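Long-range contacts in GDP-L-fucose synthase (Campylobacter jejuni subsp. jejuni serotype O:2, PDB 7M13), which acts as an NADPH-dependent GDP-D-glycero-L-gluco-heptose synthase in the making of the bacterium's capsular polysaccharide: residues L189-L194 with F225-K230; V232-T237 with G302-N307. All blocks are in the same frame, centred on the assembly; numbering follows the deposited sequence.

Overall arrangement
Contacts 1 and 2 lie side by side, their centres about 10 Å apart, on the same side of the chain's centre and away from the Rossmann domain that holds NADP. They follow one another along the chain: contact 1 closes with the loop leading into strand 231-235, on which contact 2 opens. Backbone joins them where G226 O meets E233 N at 2.8 Å, a probable hydrogen bond, while K191 CE packs on V232 CG1 at 3.6 Å. K191 and W235, one in each contact, are predicted substrate-binding residues, and R242, predicted likewise, has its side chain about 11 Å from that of K191. This is consistent with a place near the predicted substrate site.

Contact 1 of 2, residues L189-L194 with F225-K230; sequences LRKFHL and FGISKK
K191 and I227 cross obliquely where helix 184-199 meets the loop after helix 215-224, and this crossing is the centre of the contact. The lysine leaves its helix with CG anti to the carbonyl carbon, and its CG rests against I227 CD1 at 3.9 Å. A bend further out (chi3 54°) then turns the chain so that CE and NZ reach the backbone of F225. NZ donates to F225 O over 2.7 Å, approaching in the carbonyl plane with a C=O...N angle of 156°. Since E233 O accepts a second bond from NZ, two backbone carbonyls grip the ammonium group. F225 O sits at the C-terminal end of helix 215-224, where the helix dipole would probably favour a positive charge.

I227 uses its branches separately. CG1 and CD1 pass across the lysine at CG, whereas CG2, anti to the backbone N, rests against both K191 O at 3.7 Å and L194 CB at 4.0 Å. The isoleucine thus spans one turn of the helix. G226 just before it, with positive phi (73°), is the C' residue of a Schellman motif that ends helix 215-224 and swings the chain so that I227 points at helix 184-199.

F179 stacks on the ring of F225 and also touches L194 and I227. L194 also meets L210 and R190 forms a salt bridge with D209, both on helix 203-210, while F192 packs on helix 287-298 and the loop runs on into strand 231-235.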
loop_
_atom_site.group_PDB
_atom_site.type_symbol
_atom_site.label_atom_id
_atom_site.label_comp_id
_atom_site.label_asym_id
_atom_site.label_seq_id
_atom_site.Cartn_x
_atom_site.Cartn_y
_atom_site.Cartn_z
ATOM N N LEU B 189 -4.982 11.611 -31.760
ATOM C CA LEU B 189 -4.189 11.900 -32.981
ATOM C C LEU B 189 -4.551 10.836 -34.019
ATOM O O LEU B 189 -4.822 11.218 -35.185
ATOM C CB LEU B 189 -2.691 11.888 -32.668
ATOM C CG LEU B 189 -1.784 12.208 -33.852
ATOM C CD1 LEU B 189 -2.103 13.582 -34.427
ATOM C CD2 LEU B 189 -0.321 12.131 -33.449
ATOM N N ARG B 190 -4.611 9.562 -33.610
ATOM C CA ARG B 190 -4.860 8.450 -34.564
ATOM C C ARG B 190 -6.292 8.533 -35.089
ATOM O O ARG B 190 -6.481 8.247 -36.284
ATOM C CB ARG B 190 -4.613 7.069 -33.954
ATOM C CG ARG B 190 -4.546 5.972 -35.011
ATOM C CD ARG B 190 -3.975 4.669 -34.497
ATOM N NE ARG B 190 -4.091 3.593 -35.473
ATOM C CZ ARG B 190 -3.804 2.320 -35.227
ATOM N NH1 ARG B 190 -3.942 1.417 -36.182
ATOM N NH2 ARG B 190 -3.369 1.953 -34.035
ATOM N N LYS B 191 -7.253 8.906 -34.248
ATOM C CA LYS B 191 -8.682 9.017 -34.652
ATOM C C LYS B 191 -8.818 10.050 -35.776
ATOM O O LYS B 191 -9.517 9.765 -36.777
ATOM C CB LYS B 191 -9.564 9.426 -33.468
ATOM C CG LYS B 191 -9.946 8.299 -32.513
ATOM C CD LYS B 191 -11.044 8.682 -31.522
ATOM C CE LYS B 191 -12.297 9.226 -32.184
ATOM N NZ LYS B 191 -13.463 9.253 -31.264
ATOM N N PHE B 192 -8.192 11.219 -35.639
ATOM C CA PHE B 192 -8.286 12.285 -36.669
ATOM C C PHE B 192 -7.517 11.869 -37.927
ATOM O O PHE B 192 -7.974 12.220 -39.013
ATOM C CB PHE B 192 -7.819 13.634 -36.123
ATOM C CG PHE B 192 -8.923 14.368 -35.415
ATOM C CD1 PHE B 192 -9.832 15.130 -36.126
ATOM C CD2 PHE B 192 -9.085 14.250 -34.042
ATOM C CE1 PHE B 192 -10.867 15.789 -35.477
ATOM C CE2 PHE B 192 -10.110 14.920 -33.395
ATOM C CZ PHE B 192 -11.009 15.673 -34.113
ATOM N N HIS B 193 -6.387 11.168 -37.793
ATOM C CA HIS B 193 -5.581 10.707 -38.954
ATOM C C HIS B 193 -6.433 9.768 -39.818
ATOM O O HIS B 193 -6.501 9.982 -41.048
ATOM C CB HIS B 193 -4.271 10.062 -38.494
ATOM C CG HIS B 193 -3.448 9.550 -39.622
ATOM N ND1 HIS B 193 -2.741 10.394 -40.457
ATOM C CD2 HIS B 193 -3.232 8.295 -40.069
ATOM C CE1 HIS B 193 -2.108 9.675 -41.363
ATOM N NE2 HIS B 193 -2.394 8.385 -41.144
ATOM N N LEU B 194 -7.085 8.782 -39.204
ATOM C CA LEU B 194 -7.937 7.799 -39.922
ATOM C C LEU B 194 -9.167 8.502 -40.509
ATOM O O LEU B 194 -9.569 8.126 -41.623
ATOM C CB LEU B 194 -8.356 6.672 -38.980
ATOM C CG LEU B 194 -7.219 5.814 -38.430
ATOM C CD1 LEU B 194 -7.783 4.622 -37.684
ATOM C CD2 LEU B 194 -6.281 5.367 -39.539
ATOM N N PHE B 225 -15.539 3.587 -33.048
ATOM C CA PHE B 225 -14.608 4.519 -32.353
ATOM C C PHE B 225 -14.964 5.969 -32.715
ATOM O O PHE B 225 -14.175 6.869 -32.372
ATOM C CB PHE B 225 -13.149 4.187 -32.686
ATOM C CG PHE B 225 -12.555 3.090 -31.839
ATOM C CD1 PHE B 225 -12.380 3.268 -30.475
ATOM C CD2 PHE B 225 -12.180 1.877 -32.400
ATOM C CE1 PHE B 225 -11.847 2.257 -29.687
ATOM C CE2 PHE B 225 -11.645 0.868 -31.612
ATOM C CZ PHE B 225 -11.481 1.057 -30.257
ATOM N N GLY B 226 -16.113 6.179 -33.374
ATOM C CA GLY B 226 -16.661 7.502 -33.743
ATOM C C GLY B 226 -15.890 8.143 -34.890
ATOM O O GLY B 226 -15.965 9.394 -35.038
ATOM N N ILE B 227 -15.170 7.326 -35.668
ATOM C CA ILE B 227 -14.337 7.754 -36.832
ATOM C C ILE B 227 -15.162 7.540 -38.100
ATOM O O ILE B 227 -15.615 6.391 -38.308
ATOM C CB ILE B 227 -13.004 6.986 -36.892
ATOM C CG1 ILE B 227 -12.228 7.066 -35.569
ATOM C CG2 ILE B 227 -12.157 7.462 -38.065
ATOM C CD1 ILE B 227 -11.199 5.972 -35.395
ATOM N N SER B 228 -15.344 8.600 -38.898
ATOM C CA SER B 228 -16.035 8.576 -40.216
ATOM C C SER B 228 -15.399 9.602 -41.162
ATOM O O SER B 228 -14.545 10.396 -40.697
ATOM C CB SER B 228 -17.505 8.804 -40.059
ATOM O OG SER B 228 -17.786 10.185 -39.943
ATOM N N LYS B 229 -15.768 9.570 -42.448
ATOM C CA LYS B 229 -15.159 10.447 -43.485
ATOM C C LYS B 229 -15.655 11.881 -43.271
ATOM O O LYS B 229 -14.922 12.800 -43.643
ATOM C CB LYS B 229 -15.417 9.916 -44.902
ATOM C CG LYS B 229 -16.785 10.213 -45.504
ATOM C CD LYS B 229 -16.835 9.918 -46.993
ATOM C CE LYS B 229 -18.172 9.381 -47.460
ATOM N NZ LYS B 229 -18.117 8.942 -48.876
ATOM N N LYS B 230 -16.834 12.058 -42.665
ATOM C CA LYS B 230 -17.481 13.380 -42.494
ATOM C C LYS B 230 -17.166 13.976 -41.107
ATOM O O LYS B 230 -17.223 15.205 -40.995
ATOM C CB LYS B 230 -18.965 13.270 -42.745
#

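Contact 2 of 2, residues V232-T237 with G302-N307; sequences VEIWGT and GELVFN
Five backbone hydrogen bonds join 232-237 to 302-307, whose strand segments 232-235 and 303-307 run parallel, 26° apart. V232 N donates to E303 O (2.9 Å) and V232 O accepts from V305 N; I234 repeats the pattern with V305 O and N307 N. The fifth, from G236 N to N307 O (2.9 Å), carries the pairing past the strand end, its donor above the carbonyl plane. CA-H...O contacts from E233 to V305 O and from F306 to I234 O fill in between.

The two strands form a small sheet separate from the Rossmann sheet, in the smaller lobe that in extended short-chain dehydrogenases contributes to binding the nucleotide sugar.

Apolar contacts gather on the face carrying V232, I234, L304 and F306, backed by helices 184-199 and 287-298. I234 and F306 lie side by side, CB 3.7 Å from CE1, and I234 CD1 meets L304 CD1 at 3.8 Å.

The other face carries E233, V305, W235 and N307. With N307 CG anti to the backbone N (chi1 170°), ND2 stands over one W235 ring face, offset toward the rim, 3.1 Å from CZ2, amide and ring planes 49° apart. Two residues before W235, E233 OE2 touches N307 CB.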
loop_
_atom_site.group_PDB
_atom_site.type_symbol
_atom_site.label_atom_id
_atom_site.label_comp_id
_atom_site.label_asym_id
_atom_site.label_seq_id
_atom_site.Cartn_x
_atom_site.Cartn_y
_atom_site.Cartn_z
ATOM N N VAL B 232 -15.287 13.302 -36.757
ATOM C CA VAL B 232 -14.841 12.593 -35.528
ATOM C C VAL B 232 -15.848 12.935 -34.431
ATOM O O VAL B 232 -15.998 14.142 -34.104
ATOM C CB VAL B 232 -13.399 12.966 -35.141
ATOM C CG1 VAL B 232 -12.985 12.350 -33.811
ATOM C CG2 VAL B 232 -12.419 12.579 -36.239
ATOM N N GLU B 233 -16.551 11.911 -33.947
ATOM C CA GLU B 233 -17.573 12.002 -32.873
ATOM C C GLU B 233 -16.932 11.551 -31.559
ATOM O O GLU B 233 -16.389 10.428 -31.514
ATOM C CB GLU B 233 -18.776 11.135 -33.245
ATOM C CG GLU B 233 -19.971 11.320 -32.330
ATOM C CD GLU B 233 -21.303 10.918 -32.945
ATOM O OE1 GLU B 233 -21.297 10.357 -34.062
ATOM O OE2 GLU B 233 -22.342 11.167 -32.306
ATOM N N ILE B 234 -16.977 12.398 -30.532
ATOM C CA ILE B 234 -16.422 12.070 -29.190
ATOM C C ILE B 234 -17.589 12.034 -28.202
ATOM O O ILE B 234 -18.419 12.955 -28.234
ATOM C CB ILE B 234 -15.318 13.069 -28.796
ATOM C CG1 ILE B 234 -14.196 13.076 -29.836
ATOM C CG2 ILE B 234 -14.789 12.778 -27.399
ATOM C CD1 ILE B 234 -13.153 14.150 -29.618
ATOM N N TRP B 235 -17.655 10.983 -27.383
ATOM C CA TRP B 235 -18.625 10.885 -26.264
ATOM C C TRP B 235 -18.255 11.931 -25.214
ATOM O O TRP B 235 -17.063 12.093 -24.912
ATOM C CB TRP B 235 -18.694 9.459 -25.702
ATOM C CG TRP B 235 -19.564 8.553 -26.520
ATOM C CD1 TRP B 235 -19.184 7.795 -27.590
ATOM C CD2 TRP B 235 -20.977 8.326 -26.350
ATOM N NE1 TRP B 235 -20.257 7.108 -28.093
ATOM C CE2 TRP B 235 -21.371 7.413 -27.354
ATOM C CE3 TRP B 235 -21.943 8.796 -25.451
ATOM C CZ2 TRP B 235 -22.686 6.966 -27.479
ATOM C CZ3 TRP B 235 -23.243 8.355 -25.576
ATOM C CH2 TRP B 235 -23.608 7.452 -26.578
ATOM N N GLY B 236 -19.257 12.653 -24.729
ATOM C CA GLY B 236 -19.115 13.636 -23.646
ATOM C C GLY B 236 -19.629 14.991 -24.072
ATOM O O GLY B 236 -20.166 15.113 -25.195
ATOM N N THR B 237 -19.416 15.979 -23.209
ATOM C CA THR B 237 -19.928 17.362 -23.323
ATOM C C THR B 237 -18.908 18.225 -24.090
ATOM O O THR B 237 -19.314 19.249 -24.660
ATOM C CB THR B 237 -20.260 17.852 -21.910
ATOM O OG1 THR B 237 -21.317 18.810 -21.952
ATOM C CG2 THR B 237 -19.057 18.445 -21.217
ATOM N N GLY B 302 -13.313 17.541 -42.064
ATOM C CA GLY B 302 -14.618 17.155 -41.498
ATOM C C GLY B 302 -14.911 17.849 -40.176
ATOM O O GLY B 302 -14.179 18.774 -39.797
ATOM N N GLU B 303 -15.966 17.410 -39.495
ATOM C CA GLU B 303 -16.517 18.065 -38.280
ATOM C C GLU B 303 -15.930 17.425 -37.026
ATOM O O GLU B 303 -15.595 16.211 -37.035
ATOM C CB GLU B 303 -18.036 17.929 -38.252
ATOM C CG GLU B 303 -18.712 18.617 -39.413
ATOM C CD GLU B 303 -20.132 18.150 -39.681
ATOM O OE1 GLU B 303 -20.747 18.684 -40.619
ATOM O OE2 GLU B 303 -20.623 17.261 -38.943
ATOM N N LEU B 304 -15.824 18.223 -35.970
ATOM C CA LEU B 304 -15.776 17.716 -34.588
ATOM C C LEU B 304 -17.198 17.746 -34.030
ATOM O O LEU B 304 -17.839 18.822 -34.054
ATOM C CB LEU B 304 -14.810 18.574 -33.770
ATOM C CG LEU B 304 -14.741 18.230 -32.286
ATOM C CD1 LEU B 304 -14.395 16.762 -32.081
ATOM C CD2 LEU B 304 -13.746 19.146 -31.574
ATOM N N VAL B 305 -17.663 16.601 -33.542
ATOM C CA VAL B 305 -19.026 16.443 -32.959
ATOM C C VAL B 305 -18.878 15.920 -31.533
ATOM O O VAL B 305 -18.116 14.941 -31.336
ATOM C CB VAL B 305 -19.889 15.494 -33.814
ATOM C CG1 VAL B 305 -21.300 15.380 -33.267
ATOM C CG2 VAL B 305 -19.917 15.918 -35.277
ATOM N N PHE B 306 -19.570 16.537 -30.572
ATOM C CA PHE B 306 -19.709 15.996 -29.199
ATOM C C PHE B 306 -21.109 15.413 -29.053
ATOM O O PHE B 306 -22.093 16.080 -29.406
ATOM C CB PHE B 306 -19.350 17.042 -28.141
ATOM C CG PHE B 306 -17.863 17.240 -28.075
ATOM C CD1 PHE B 306 -17.056 16.289 -27.466
ATOM C CD2 PHE B 306 -17.260 18.317 -28.708
ATOM C CE1 PHE B 306 -15.680 16.449 -27.438
ATOM C CE2 PHE B 306 -15.879 18.465 -28.694
ATOM C CZ PHE B 306 -15.096 17.538 -28.051
ATOM N N ASN B 307 -21.148 14.180 -28.560
ATOM C CA ASN B 307 -22.377 13.395 -28.318
ATOM C C ASN B 307 -22.604 13.317 -26.803
ATOM O O ASN B 307 -21.835 12.604 -26.126
ATOM C CB ASN B 307 -22.253 12.021 -28.974
ATOM C CG ASN B 307 -23.362 11.087 -28.556
ATOM O OD1 ASN B 307 -24.416 11.543 -28.116
ATOM N ND2 ASN B 307 -23.123 9.793 -28.675
#